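PDB 5U1T: separin from Saccharomyces cerevisiae, which is a caspase-like cysteine protease that cleaves the cohesin subunit MCD1/SCC1 at the onset of anaphase and is held inactive by securin for most of the cell cycle. Local coordinates for residues 1382-1387 against 1584-1589; 1413-1418 against 1464-1469; 1487-1492 against 1520-1525; 1493-1498 against 1524-1529; 1530-1535 against 1579-1584. One frame throughout, in Å; residues are numbered along the deposited sequence.

Contact 1. Residues 1382-1387 against 1584-1589; sequences ITRVPS and APVIYG
The carbonyl oxygen of R1384 is met twice by the other strand: G1589 N donates to R1384 O at 2.9 Å, and Y1588 CA brings its hydrogen to the same oxygen. This is a single beta bridge between two sheets of the caspase-like protease region, with strand 1382-1385 crossing strand 1585-1589 at 62°. The bridge is completed by R1384 N donating to I1587 O at 2.8 Å. Beside it, T1383 OG1 donates to G1589 O at 2.8 Å and is also bonded to H1357. G1589 has a positive phi of 107°, at which a CB would jam against the carbonyl oxygen of Y1588.

The R1384 chain is extended from CG to NE and crosses the Y1588 side chain at a slant. Its CB sits over the centre of the Y1588 ring, 3.6 Å from the centroid, a CH-pi contact. Further out, the guanidinium, turned 60° from that ring, gives Y1588 OH a weak bond from NH1; it is held mainly by a salt bridge from NE to E1372 and by the carbonyls of H1367 and F1369. Y1588 OH pairs with H1367 ND1. An alanine in place of Y1588 removes ring and hydroxyl, which would probably leave a gap beside R1384 CB and H1367 ND1 without that partner. V1586 CG2 lies over one guanidinium face, offset toward the rim, 3.3 Å from R1384 NE.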
# COMPACT_ATOMS: atom_id res chain seq x y z
N ILE A 1382 9.08 0.49 -55.33
CA ILE A 1382 8.36 0.79 -54.09
C ILE A 1382 9.21 0.59 -52.83
O ILE A 1382 9.89 -0.43 -52.69
CB ILE A 1382 7.10 -0.09 -53.97
CG1 ILE A 1382 6.13 0.17 -55.12
CG2 ILE A 1382 6.41 0.11 -52.62
CD1 ILE A 1382 4.95 -0.76 -55.12
N THR A 1383 9.16 1.56 -51.93
CA THR A 1383 9.54 1.32 -50.54
C THR A 1383 8.33 1.60 -49.64
O THR A 1383 7.48 2.40 -49.98
CB THR A 1383 10.73 2.19 -50.09
OG1 THR A 1383 10.50 3.56 -50.44
CG2 THR A 1383 12.00 1.72 -50.73
N ARG A 1384 8.29 0.92 -48.50
CA ARG A 1384 7.31 1.19 -47.45
C ARG A 1384 7.79 2.24 -46.46
O ARG A 1384 8.98 2.42 -46.24
CB ARG A 1384 6.98 -0.08 -46.69
CG ARG A 1384 6.39 -1.15 -47.53
CD ARG A 1384 5.72 -2.13 -46.65
NE ARG A 1384 5.24 -3.28 -47.37
CZ ARG A 1384 4.57 -4.27 -46.80
NH1 ARG A 1384 4.30 -4.21 -45.50
NH2 ARG A 1384 4.17 -5.30 -47.51
N VAL A 1385 6.83 2.93 -45.86
CA VAL A 1385 7.15 3.88 -44.80
C VAL A 1385 6.05 3.78 -43.74
O VAL A 1385 4.92 3.46 -44.05
CB VAL A 1385 7.28 5.30 -45.39
CG1 VAL A 1385 6.61 6.31 -44.52
CG2 VAL A 1385 8.75 5.65 -45.61
N PRO A 1386 6.39 3.98 -42.46
CA PRO A 1386 5.33 3.85 -41.46
C PRO A 1386 4.46 5.10 -41.25
O PRO A 1386 3.39 4.97 -40.67
CB PRO A 1386 6.10 3.50 -40.18
CG PRO A 1386 7.46 4.06 -40.38
CD PRO A 1386 7.74 3.99 -41.85
N SER A 1387 4.88 6.27 -41.73
CA SER A 1387 4.08 7.50 -41.59
C SER A 1387 4.59 8.69 -42.41
O SER A 1387 5.74 8.70 -42.85
CB SER A 1387 4.04 7.90 -40.12
OG SER A 1387 5.32 8.34 -39.69
N ALA A 1584 8.27 -12.70 -49.61
CA ALA A 1584 8.73 -12.42 -48.26
C ALA A 1584 9.55 -11.13 -48.13
O ALA A 1584 9.37 -10.38 -47.17
CB ALA A 1584 9.52 -13.60 -47.74
N PRO A 1585 10.47 -10.85 -49.09
CA PRO A 1585 11.25 -9.62 -48.88
C PRO A 1585 10.46 -8.33 -49.05
O PRO A 1585 9.56 -8.29 -49.87
CB PRO A 1585 12.35 -9.72 -49.94
CG PRO A 1585 11.99 -10.83 -50.82
CD PRO A 1585 11.11 -11.75 -50.07
N VAL A 1586 10.81 -7.32 -48.25
CA VAL A 1586 10.15 -6.01 -48.22
C VAL A 1586 11.17 -4.92 -47.83
O VAL A 1586 12.14 -5.22 -47.15
CB VAL A 1586 8.94 -6.01 -47.25
CG1 VAL A 1586 9.36 -6.44 -45.83
CG2 VAL A 1586 8.23 -4.67 -47.24
N ILE A 1587 10.97 -3.68 -48.28
CA ILE A 1587 11.85 -2.56 -47.94
C ILE A 1587 11.13 -1.43 -47.20
O ILE A 1587 10.03 -1.04 -47.58
CB ILE A 1587 12.46 -1.92 -49.19
CG1 ILE A 1587 13.12 -2.95 -50.10
CG2 ILE A 1587 13.46 -0.86 -48.80
CD1 ILE A 1587 13.37 -2.41 -51.52
N TYR A 1588 11.74 -0.90 -46.15
CA TYR A 1588 11.24 0.32 -45.52
C TYR A 1588 12.27 1.44 -45.66
O TYR A 1588 13.48 1.18 -45.63
CB TYR A 1588 10.89 0.09 -44.05
CG TYR A 1588 9.55 -0.56 -43.78
CD1 TYR A 1588 9.37 -1.93 -43.95
CD2 TYR A 1588 8.46 0.18 -43.34
CE1 TYR A 1588 8.16 -2.53 -43.69
CE2 TYR A 1588 7.25 -0.41 -43.09
CZ TYR A 1588 7.10 -1.77 -43.27
OH TYR A 1588 5.90 -2.39 -43.02
N GLY A 1589 11.81 2.68 -45.83
CA GLY A 1589 12.70 3.82 -45.95
C GLY A 1589 12.78 4.38 -47.37
O GLY A 1589 11.78 4.42 -48.08

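Contact 2. Residues 1413-1418 against 1464-1469; sequences SMILNP and NLFVYI
I1415 meets two aromatic side chains of the adjacent strand, F1466 and Y1468, each at a slant. Its CD1 reaches F1466, 3.8 Å from CE1, whereas CB and CG2 both lean on Y1468 CD2. Both rings have CG anti to their backbone N (chi1 176° for F1466 and 169° for Y1468), and they leave the strand on the same side as I1415. P1418, just past the strand end, crosses Y1468 at about a right angle, its CG 3.8 Å from Y1468 CE2.

On the other face the side chains run alongside each other and point the same way: L1416 CD1 against I1469 CD1 at 3.8 Å, M1414 CE against V1467 CG2 at 4.1 Å. Helix 1453-1461 packs M1459 on the I1415 and F1466 face; helix 1423-1436 packs F1433 and F1429 on the other.

Five backbone bonds tie the segments, from S1413 N to L1465 O at 2.8 Å through to N1417 N with I1469 O. Y1468 OH bonds H1471 O, and its side chain lies about 9 Å from that of C1497, the active-site cysteine by similarity. This is the pairing of the first and third strands in a sheet of order 2-1-3-4-5-6, the last strand antiparallel and helices on both faces, as in the caspase-like fold.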
# COMPACT_ATOMS: atom_id res chain seq x y z
N SER A 1413 30.05 -3.35 -43.75
CA SER A 1413 30.02 -4.43 -42.75
C SER A 1413 29.19 -5.62 -43.22
O SER A 1413 28.21 -5.45 -43.94
CB SER A 1413 29.44 -3.93 -41.42
OG SER A 1413 30.15 -2.82 -40.90
N MET A 1414 29.59 -6.81 -42.80
CA MET A 1414 28.82 -8.00 -43.12
C MET A 1414 28.91 -9.04 -42.04
O MET A 1414 29.92 -9.15 -41.34
CB MET A 1414 29.27 -8.59 -44.44
CG MET A 1414 30.69 -8.26 -44.76
SD MET A 1414 30.96 -8.44 -46.52
CE MET A 1414 29.39 -7.83 -47.12
N ILE A 1415 27.84 -9.80 -41.91
CA ILE A 1415 27.75 -10.88 -40.95
C ILE A 1415 27.21 -12.09 -41.70
O ILE A 1415 26.22 -11.98 -42.43
CB ILE A 1415 26.85 -10.49 -39.76
CG1 ILE A 1415 27.41 -9.24 -39.07
CG2 ILE A 1415 26.72 -11.64 -38.78
CD1 ILE A 1415 26.55 -8.70 -37.99
N LEU A 1416 27.86 -13.24 -41.57
CA LEU A 1416 27.47 -14.40 -42.35
C LEU A 1416 27.40 -15.66 -41.50
O LEU A 1416 28.41 -16.10 -40.97
CB LEU A 1416 28.46 -14.61 -43.50
CG LEU A 1416 28.13 -15.71 -44.49
CD1 LEU A 1416 26.73 -15.50 -45.03
CD2 LEU A 1416 29.14 -15.74 -45.62
N ASN A 1417 26.20 -16.24 -41.37
CA ASN A 1417 26.01 -17.49 -40.64
C ASN A 1417 26.53 -17.38 -39.20
O ASN A 1417 27.38 -18.17 -38.78
CB ASN A 1417 26.70 -18.65 -41.40
CG ASN A 1417 26.45 -20.02 -40.78
OD1 ASN A 1417 25.50 -20.22 -40.04
ND2 ASN A 1417 27.31 -20.98 -41.10
N PRO A 1418 26.01 -16.41 -38.43
CA PRO A 1418 26.58 -16.09 -37.12
C PRO A 1418 26.40 -17.22 -36.12
O PRO A 1418 26.68 -17.04 -34.95
CB PRO A 1418 25.78 -14.86 -36.66
CG PRO A 1418 24.90 -14.47 -37.81
CD PRO A 1418 24.74 -15.70 -38.65
N ASN A 1464 28.91 2.28 -44.42
CA ASN A 1464 28.16 2.76 -45.57
C ASN A 1464 27.10 1.74 -45.96
O ASN A 1464 26.09 2.07 -46.58
CB ASN A 1464 29.08 3.04 -46.75
CG ASN A 1464 30.01 4.20 -46.50
OD1 ASN A 1464 31.22 4.11 -46.74
ND2 ASN A 1464 29.46 5.30 -45.99
N LEU A 1465 27.35 0.50 -45.58
CA LEU A 1465 26.42 -0.59 -45.83
C LEU A 1465 26.52 -1.65 -44.75
O LEU A 1465 27.61 -2.07 -44.38
CB LEU A 1465 26.68 -1.21 -47.19
CG LEU A 1465 25.88 -2.48 -47.44
CD1 LEU A 1465 24.40 -2.15 -47.45
CD2 LEU A 1465 26.29 -3.13 -48.74
N PHE A 1466 25.37 -2.08 -44.25
CA PHE A 1466 25.33 -3.20 -43.32
C PHE A 1466 24.56 -4.37 -43.92
O PHE A 1466 23.39 -4.22 -44.27
CB PHE A 1466 24.68 -2.78 -42.01
CG PHE A 1466 24.51 -3.90 -41.05
CD1 PHE A 1466 25.57 -4.32 -40.26
CD2 PHE A 1466 23.31 -4.57 -40.95
CE1 PHE A 1466 25.42 -5.37 -39.38
CE2 PHE A 1466 23.15 -5.62 -40.07
CZ PHE A 1466 24.20 -6.01 -39.28
N VAL A 1467 25.19 -5.53 -44.06
CA VAL A 1467 24.46 -6.70 -44.54
C VAL A 1467 24.61 -7.88 -43.57
O VAL A 1467 25.68 -8.11 -43.03
CB VAL A 1467 24.88 -7.10 -45.98
CG1 VAL A 1467 25.78 -6.04 -46.58
CG2 VAL A 1467 25.53 -8.47 -46.03
N TYR A 1468 23.50 -8.59 -43.35
CA TYR A 1468 23.41 -9.62 -42.31
C TYR A 1468 22.66 -10.85 -42.81
O TYR A 1468 21.52 -10.74 -43.20
CB TYR A 1468 22.72 -9.06 -41.07
CG TYR A 1468 22.33 -10.08 -40.01
CD1 TYR A 1468 21.10 -10.73 -40.05
CD2 TYR A 1468 23.17 -10.36 -38.95
CE1 TYR A 1468 20.74 -11.65 -39.07
CE2 TYR A 1468 22.82 -11.27 -37.96
CZ TYR A 1468 21.60 -11.91 -38.03
OH TYR A 1468 21.26 -12.82 -37.05
N ILE A 1469 23.30 -12.01 -42.76
CA ILE A 1469 22.66 -13.27 -43.13
C ILE A 1469 22.62 -14.27 -41.96
O ILE A 1469 23.65 -14.74 -41.49
CB ILE A 1469 23.37 -13.92 -44.35
CG1 ILE A 1469 23.56 -12.90 -45.47
CG2 ILE A 1469 22.60 -15.13 -44.84
CD1 ILE A 1469 24.03 -13.49 -46.75

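Contact 3. Residues 1487-1492 against 1520-1525; sequences TKIAPS and GGCPMV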
# COMPACT_ATOMS: atom_id res chain seq x y z
N THR A 1487 21.26 7.36 -33.82
CA THR A 1487 20.61 8.41 -34.56
C THR A 1487 20.86 8.21 -36.04
O THR A 1487 20.04 8.59 -36.88
CB THR A 1487 21.09 9.78 -34.10
OG1 THR A 1487 22.51 9.75 -33.96
CG2 THR A 1487 20.50 10.10 -32.74
N LYS A 1488 21.99 7.59 -36.37
CA LYS A 1488 22.29 7.24 -37.76
C LYS A 1488 22.72 5.77 -37.86
O LYS A 1488 23.66 5.32 -37.18
CB LYS A 1488 23.35 8.18 -38.36
CG LYS A 1488 22.87 9.63 -38.58
CD LYS A 1488 23.94 10.50 -39.23
CE LYS A 1488 23.51 11.97 -39.42
NZ LYS A 1488 22.48 12.22 -40.49
N ILE A 1489 22.01 5.01 -38.68
CA ILE A 1489 22.37 3.62 -38.95
C ILE A 1489 22.60 3.42 -40.47
O ILE A 1489 22.08 4.17 -41.31
CB ILE A 1489 21.29 2.67 -38.39
CG1 ILE A 1489 21.30 2.73 -36.87
CG2 ILE A 1489 21.51 1.23 -38.84
CD1 ILE A 1489 20.45 1.67 -36.21
N ALA A 1490 23.43 2.44 -40.80
CA ALA A 1490 23.70 2.10 -42.18
C ALA A 1490 22.50 1.41 -42.80
O ALA A 1490 21.80 0.65 -42.13
CB ALA A 1490 24.93 1.19 -42.27
N PRO A 1491 22.26 1.69 -44.09
CA PRO A 1491 21.32 0.92 -44.91
C PRO A 1491 21.53 -0.58 -44.67
O PRO A 1491 22.63 -1.07 -44.88
CB PRO A 1491 21.70 1.32 -46.34
CG PRO A 1491 22.22 2.71 -46.21
CD PRO A 1491 22.92 2.76 -44.87
N SER A 1492 20.51 -1.29 -44.22
CA SER A 1492 20.71 -2.67 -43.82
C SER A 1492 19.98 -3.70 -44.70
O SER A 1492 18.80 -3.55 -45.01
CB SER A 1492 20.27 -2.84 -42.37
OG SER A 1492 20.94 -1.90 -41.55
N GLY A 1520 16.41 3.89 -35.12
CA GLY A 1520 17.84 4.12 -34.99
C GLY A 1520 18.39 5.05 -36.06
O GLY A 1520 19.57 5.39 -36.06
N GLY A 1521 17.53 5.48 -36.98
CA GLY A 1521 17.95 6.44 -37.98
C GLY A 1521 18.45 5.77 -39.25
O GLY A 1521 19.08 6.41 -40.09
N CYS A 1522 18.18 4.47 -39.36
CA CYS A 1522 18.35 3.75 -40.62
C CYS A 1522 17.42 4.39 -41.65
O CYS A 1522 16.25 4.64 -41.35
CB CYS A 1522 18.03 2.26 -40.45
SG CYS A 1522 18.36 1.21 -41.89
N PRO A 1523 17.96 4.69 -42.85
CA PRO A 1523 17.26 5.31 -43.97
C PRO A 1523 16.78 4.30 -45.02
O PRO A 1523 16.08 4.69 -45.96
CB PRO A 1523 18.32 6.25 -44.55
CG PRO A 1523 19.58 5.53 -44.33
CD PRO A 1523 19.42 4.70 -43.07
N MET A 1524 17.17 3.04 -44.88
CA MET A 1524 16.73 1.98 -45.79
C MET A 1524 17.01 0.64 -45.13
O MET A 1524 18.15 0.29 -44.93
CB MET A 1524 17.44 2.06 -47.15
CG MET A 1524 16.88 1.14 -48.26
SD MET A 1524 17.01 -0.66 -48.06
CE MET A 1524 18.76 -0.85 -47.82
N VAL A 1525 15.96 -0.10 -44.81
CA VAL A 1525 16.15 -1.40 -44.19
C VAL A 1525 15.30 -2.43 -44.91
O VAL A 1525 14.13 -2.20 -45.21
CB VAL A 1525 15.81 -1.38 -42.69
CG1 VAL A 1525 14.41 -0.82 -42.46
CG2 VAL A 1525 15.93 -2.78 -42.10
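I1489 turns its CG1 anti to its carbonyl carbon (chi1 -67°), which sets that atom 3.3 Å from G1520 O, while C1522 carries SG anti to its backbone N (chi1 -174°), over toward A1490 and S1492. I1489 CB then lies 3.9 Å from C1522 CB, and C1522 SG is 3.5 Å from A1490 O. That same carbonyl accepts S1492 OG at 2.8 Å, a bond across one intervening residue that fixes the rotation of the serine hydroxyl. M1524 folds back so that its CE lies 3.9 Å from P1491 CB. P1523 contributes its ring atom CD, which sits beside I1489 O.

The glycines let the chains come close. G1521 has positive phi and closes helix 1513-1519 with a Schellman motif; its CA-H points almost straight at T1487 O (171° at the hydrogen). A side chain on G1521 would collide with T1487 O, and one on G1520 with I1489 CD1.

From this loop pairing the segments pass into true parallel strand pairing: S1492 N donates to M1524 O at 2.9 Å, and P1491 CA and V1525 CA add CA-H...O contacts. Helix 1513-1519 lays Y1517 against S1492 and C1522, and I1514 against V1525. Strand 1465-1469 bonds to P1491 on one flank, and strand 1585-1589 takes up V1525 on the other.

Contact 4. Residues 1493-1498 against 1524-1529; sequences FLLGCS and MVLGNL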
# COMPACT_ATOMS: atom_id res chain seq x y z
N PHE A 1493 20.71 -4.73 -45.11
CA PHE A 1493 20.12 -5.90 -45.75
C PHE A 1493 19.91 -7.02 -44.71
O PHE A 1493 20.76 -7.89 -44.55
CB PHE A 1493 20.99 -6.40 -46.91
CG PHE A 1493 21.00 -5.50 -48.11
CD1 PHE A 1493 19.87 -5.34 -48.88
CD2 PHE A 1493 22.14 -4.83 -48.49
CE1 PHE A 1493 19.87 -4.52 -50.00
CE2 PHE A 1493 22.14 -4.00 -49.61
CZ PHE A 1493 21.01 -3.85 -50.36
N LEU A 1494 18.80 -6.97 -43.99
CA LEU A 1494 18.47 -8.00 -43.00
C LEU A 1494 17.98 -9.28 -43.68
O LEU A 1494 16.81 -9.66 -43.54
CB LEU A 1494 17.39 -7.49 -42.03
CG LEU A 1494 17.78 -6.82 -40.72
CD1 LEU A 1494 18.57 -5.57 -40.97
CD2 LEU A 1494 16.56 -6.50 -39.88
N LEU A 1495 18.84 -9.95 -44.43
CA LEU A 1495 18.41 -11.09 -45.24
C LEU A 1495 18.26 -12.40 -44.44
O LEU A 1495 18.94 -13.38 -44.73
CB LEU A 1495 19.38 -11.32 -46.40
CG LEU A 1495 19.95 -10.08 -47.09
CD1 LEU A 1495 20.98 -10.45 -48.18
CD2 LEU A 1495 18.84 -9.25 -47.68
N GLY A 1496 17.37 -12.41 -43.45
CA GLY A 1496 17.14 -13.61 -42.67
C GLY A 1496 15.68 -13.92 -42.39
O GLY A 1496 14.81 -13.07 -42.60
N CYS A 1497 15.40 -15.14 -41.93
CA CYS A 1497 14.06 -15.52 -41.49
C CYS A 1497 13.41 -14.48 -40.59
O CYS A 1497 13.91 -14.18 -39.51
CB CYS A 1497 14.09 -16.84 -40.73
SG CYS A 1497 14.21 -18.28 -41.77
N SER A 1498 12.29 -13.94 -41.06
CA SER A 1498 11.38 -13.13 -40.26
C SER A 1498 11.98 -11.86 -39.68
O SER A 1498 11.49 -11.36 -38.68
CB SER A 1498 10.79 -13.96 -39.13
OG SER A 1498 9.79 -14.85 -39.60
N MET A 1524 17.17 3.04 -44.88
CA MET A 1524 16.73 1.98 -45.79
C MET A 1524 17.01 0.64 -45.13
O MET A 1524 18.15 0.29 -44.93
CB MET A 1524 17.44 2.06 -47.15
CG MET A 1524 16.88 1.14 -48.26
SD MET A 1524 17.01 -0.66 -48.06
CE MET A 1524 18.76 -0.85 -47.82
N VAL A 1525 15.96 -0.10 -44.81
CA VAL A 1525 16.15 -1.40 -44.19
C VAL A 1525 15.30 -2.43 -44.91
O VAL A 1525 14.13 -2.20 -45.21
CB VAL A 1525 15.81 -1.38 -42.69
CG1 VAL A 1525 14.41 -0.82 -42.46
CG2 VAL A 1525 15.93 -2.78 -42.10
N LEU A 1526 15.92 -3.56 -45.22
CA LEU A 1526 15.29 -4.58 -46.03
C LEU A 1526 15.24 -5.91 -45.27
O LEU A 1526 16.28 -6.42 -44.85
CB LEU A 1526 16.05 -4.72 -47.35
CG LEU A 1526 15.58 -5.63 -48.48
CD1 LEU A 1526 16.22 -5.19 -49.82
CD2 LEU A 1526 15.94 -7.09 -48.19
N GLY A 1527 14.04 -6.47 -45.10
CA GLY A 1527 13.89 -7.73 -44.39
C GLY A 1527 12.83 -8.63 -44.99
O GLY A 1527 12.27 -8.31 -46.03
N ASN A 1528 12.55 -9.75 -44.34
CA ASN A 1528 11.51 -10.68 -44.77
C ASN A 1528 10.33 -10.67 -43.85
O ASN A 1528 10.50 -10.59 -42.65
CB ASN A 1528 12.02 -12.11 -44.86
CG ASN A 1528 13.11 -12.27 -45.89
OD1 ASN A 1528 12.93 -11.93 -47.07
ND2 ASN A 1528 14.26 -12.79 -45.46
N LEU A 1529 9.14 -10.79 -44.41
CA LEU A 1529 7.90 -10.72 -43.65
C LEU A 1529 7.63 -11.99 -42.85
O LEU A 1529 6.86 -11.96 -41.91
CB LEU A 1529 6.72 -10.45 -44.58
CG LEU A 1529 6.66 -9.09 -45.27
CD1 LEU A 1529 5.58 -9.17 -46.33
CD2 LEU A 1529 6.38 -7.98 -44.28
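Just where L1494 should go on pairing with strand 1524-1528, its chain buckles into two successive inverse gamma turns, centred on L1494 and L1495. The last strand bond, L1494 N to L1526 O, is already weak, with an angle of only 123° at its hydrogen. Past it a side chain takes over: N1528 ND2 donates to G1496 O at 2.9 Å. The oxygen lies close to the amide plane of N1528, but the nitrogen stands well above the carbonyl plane of G1496. S1499 OG also bonds G1496 O, along with L1494 O and N1528 N. An alanine at N1528 takes away the amide donor, which would probably leave G1496 O leaning on S1499 OG and the turn before C1497, the active-site cysteine by similarity, less firmly set.

Apolar groups fill the rest. L1526, with CG anti to its N (chi1 -175°), sends CD1 to the edge of the F1493 ring, 3.7 Å from CE1, and CD2 to L1495 CD2, also 3.7 Å away. L1494 CD1 leans on V1525 CG2.

The two strands and helix 1513-1519 form a beta-alpha-beta unit. That helix covers the V1525 face, helices 1534-1548 and 1564-1571 the face of F1493 and L1526, with strands 1465-1469 and 1585-1589 as outer neighbours.

Contact 5. Residues 1530-1535 against 1579-1584; sequences WDVTDK and YLNGAA
The indole of W1530 has A1584 CA over one face, 3.6 Å above the plane and offset toward the rim, and two carbonyl oxygens, L1580 O and Y1579 O, at its edge in the ring plane. L1580 O takes the indole N-H, NE1 to O 2.6 Å. With CG between its backbone N and carbonyl carbon (chi1 45°), the ring is carried toward the 1579-1584 loop. W1530 CZ2 also touches A1583 CB, and V1532 CG1 closes on A1584 CB at 3.5 Å. The receiving loop is a type I turn from N1581 to A1584, leading into strand 1585-1589.

The second flat group is the N1581 amide, which meets T1533 at about a right angle and uses both its ends. OD1 accepts T1533 N at 3.0 Å, with V1532 CB also close to that oxygen, and ND2 donates to T1533 OG1 at 3.1 Å. This pair of bonds fixes which way the amide is turned.

T1533 stands at the N-cap position of helix 1534-1548, though its side chain makes no capping bond and turns to N1581 instead. Between the two anchors, the D1531 side chain lies about 4 Å from that of C1497, so the loop passes the presumed active site. T1533 OG1, already an acceptor from N1581, also bonds an acidic side chain of a second protein chain; its own hydrogen is probably given to that acid, linking this buried amide to the partner protein.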
# COMPACT_ATOMS: atom_id res chain seq x y z
N TRP A 1530 8.26 -13.09 -43.24
CA TRP A 1530 8.11 -14.36 -42.54
C TRP A 1530 9.36 -15.22 -42.73
O TRP A 1530 10.35 -14.73 -43.26
CB TRP A 1530 6.87 -15.10 -43.02
CG TRP A 1530 6.73 -15.09 -44.51
CD1 TRP A 1530 7.43 -15.85 -45.40
CD2 TRP A 1530 5.82 -14.29 -45.28
NE1 TRP A 1530 7.01 -15.57 -46.69
CE2 TRP A 1530 6.03 -14.61 -46.64
CE3 TRP A 1530 4.85 -13.34 -44.96
CZ2 TRP A 1530 5.31 -14.02 -47.66
CZ3 TRP A 1530 4.14 -12.74 -45.97
CH2 TRP A 1530 4.37 -13.08 -47.31
N ASP A 1531 9.32 -16.47 -42.29
CA ASP A 1531 10.50 -17.32 -42.43
C ASP A 1531 10.66 -17.77 -43.87
O ASP A 1531 9.68 -18.05 -44.55
CB ASP A 1531 10.45 -18.55 -41.52
CG ASP A 1531 10.22 -18.22 -40.05
OD1 ASP A 1531 10.52 -17.08 -39.62
OD2 ASP A 1531 9.73 -19.11 -39.32
N VAL A 1532 11.91 -17.82 -44.31
CA VAL A 1532 12.25 -18.24 -45.66
C VAL A 1532 13.25 -19.40 -45.63
O VAL A 1532 13.98 -19.54 -44.66
CB VAL A 1532 12.82 -17.08 -46.46
CG1 VAL A 1532 11.75 -16.05 -46.70
CG2 VAL A 1532 13.98 -16.46 -45.70
N THR A 1533 13.28 -20.22 -46.67
CA THR A 1533 14.16 -21.39 -46.68
C THR A 1533 15.41 -21.12 -47.53
O THR A 1533 15.36 -20.35 -48.49
CB THR A 1533 13.42 -22.64 -47.19
OG1 THR A 1533 13.01 -22.44 -48.56
CG2 THR A 1533 12.21 -22.94 -46.32
N ASP A 1534 16.52 -21.77 -47.19
CA ASP A 1534 17.84 -21.21 -47.52
C ASP A 1534 18.22 -21.20 -49.00
O ASP A 1534 18.71 -20.18 -49.49
CB ASP A 1534 18.94 -21.90 -46.67
CG ASP A 1534 19.44 -23.21 -47.26
OD1 ASP A 1534 18.74 -24.24 -47.16
OD2 ASP A 1534 20.58 -23.24 -47.78
N LYS A 1535 18.00 -22.28 -49.74
CA LYS A 1535 18.40 -22.29 -51.16
C LYS A 1535 17.71 -21.19 -51.96
O LYS A 1535 18.36 -20.48 -52.73
CB LYS A 1535 18.12 -23.64 -51.82
CG LYS A 1535 18.98 -24.77 -51.30
CD LYS A 1535 18.66 -26.08 -51.98
CE LYS A 1535 19.87 -26.97 -51.91
NZ LYS A 1535 21.02 -26.30 -52.58
N TYR A 1579 5.85 -17.39 -53.92
CA TYR A 1579 5.19 -16.60 -52.89
C TYR A 1579 5.75 -16.87 -51.49
O TYR A 1579 6.18 -15.93 -50.84
CB TYR A 1579 3.67 -16.82 -52.92
CG TYR A 1579 3.09 -16.43 -54.25
CD1 TYR A 1579 3.07 -17.33 -55.31
CD2 TYR A 1579 2.62 -15.14 -54.48
CE1 TYR A 1579 2.59 -16.97 -56.53
CE2 TYR A 1579 2.13 -14.77 -55.71
CZ TYR A 1579 2.11 -15.69 -56.73
OH TYR A 1579 1.61 -15.36 -57.98
N LEU A 1580 5.75 -18.12 -51.03
CA LEU A 1580 6.25 -18.42 -49.68
C LEU A 1580 7.65 -17.83 -49.44
O LEU A 1580 7.95 -17.38 -48.34
CB LEU A 1580 6.29 -19.93 -49.41
CG LEU A 1580 5.00 -20.67 -49.04
CD1 LEU A 1580 5.31 -22.06 -48.51
CD2 LEU A 1580 4.12 -19.89 -48.06
N ASN A 1581 8.49 -17.82 -50.48
CA ASN A 1581 9.81 -17.22 -50.38
C ASN A 1581 9.92 -15.86 -51.09
O ASN A 1581 10.36 -14.88 -50.48
CB ASN A 1581 10.86 -18.19 -50.91
CG ASN A 1581 11.26 -19.23 -49.88
OD1 ASN A 1581 11.51 -18.91 -48.73
ND2 ASN A 1581 11.32 -20.49 -50.31
N GLY A 1582 9.50 -15.82 -52.36
CA GLY A 1582 9.59 -14.62 -53.19
C GLY A 1582 8.78 -13.39 -52.76
O GLY A 1582 9.14 -12.26 -53.10
N ALA A 1583 7.69 -13.60 -52.02
CA ALA A 1583 6.85 -12.49 -51.56
C ALA A 1583 7.30 -12.00 -50.19
O ALA A 1583 6.77 -11.01 -49.67
CB ALA A 1583 5.39 -12.91 -51.51
N ALA A 1584 8.27 -12.70 -49.61
CA ALA A 1584 8.73 -12.42 -48.26
C ALA A 1584 9.55 -11.13 -48.13
O ALA A 1584 9.37 -10.38 -47.17
CB ALA A 1584 9.52 -13.60 -47.74

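In the fold
Following the chain, strand 1382-1385 opens the long loop that contact 1 closes at strand 1585-1589, and the other four contacts are nested inside it. Contact 2 closes first, pairing strands 1412-1416 and 1465-1469. Contacts 3 and 4 come next and overlap: both end on strand 1524-1528 and share M1524 and V1525, with contact 3 joining the approach to strand 1492-1494 and contact 4 its exit. Contact 5 then ties the start of helix 1534-1548 to the turn before strand 1585-1589, sharing A1584 with contact 1. Contacts 2 to 4 join four strands of the six-stranded sheet in pairs; contact 1 fastens its last strand to the neighbouring mixed sheet.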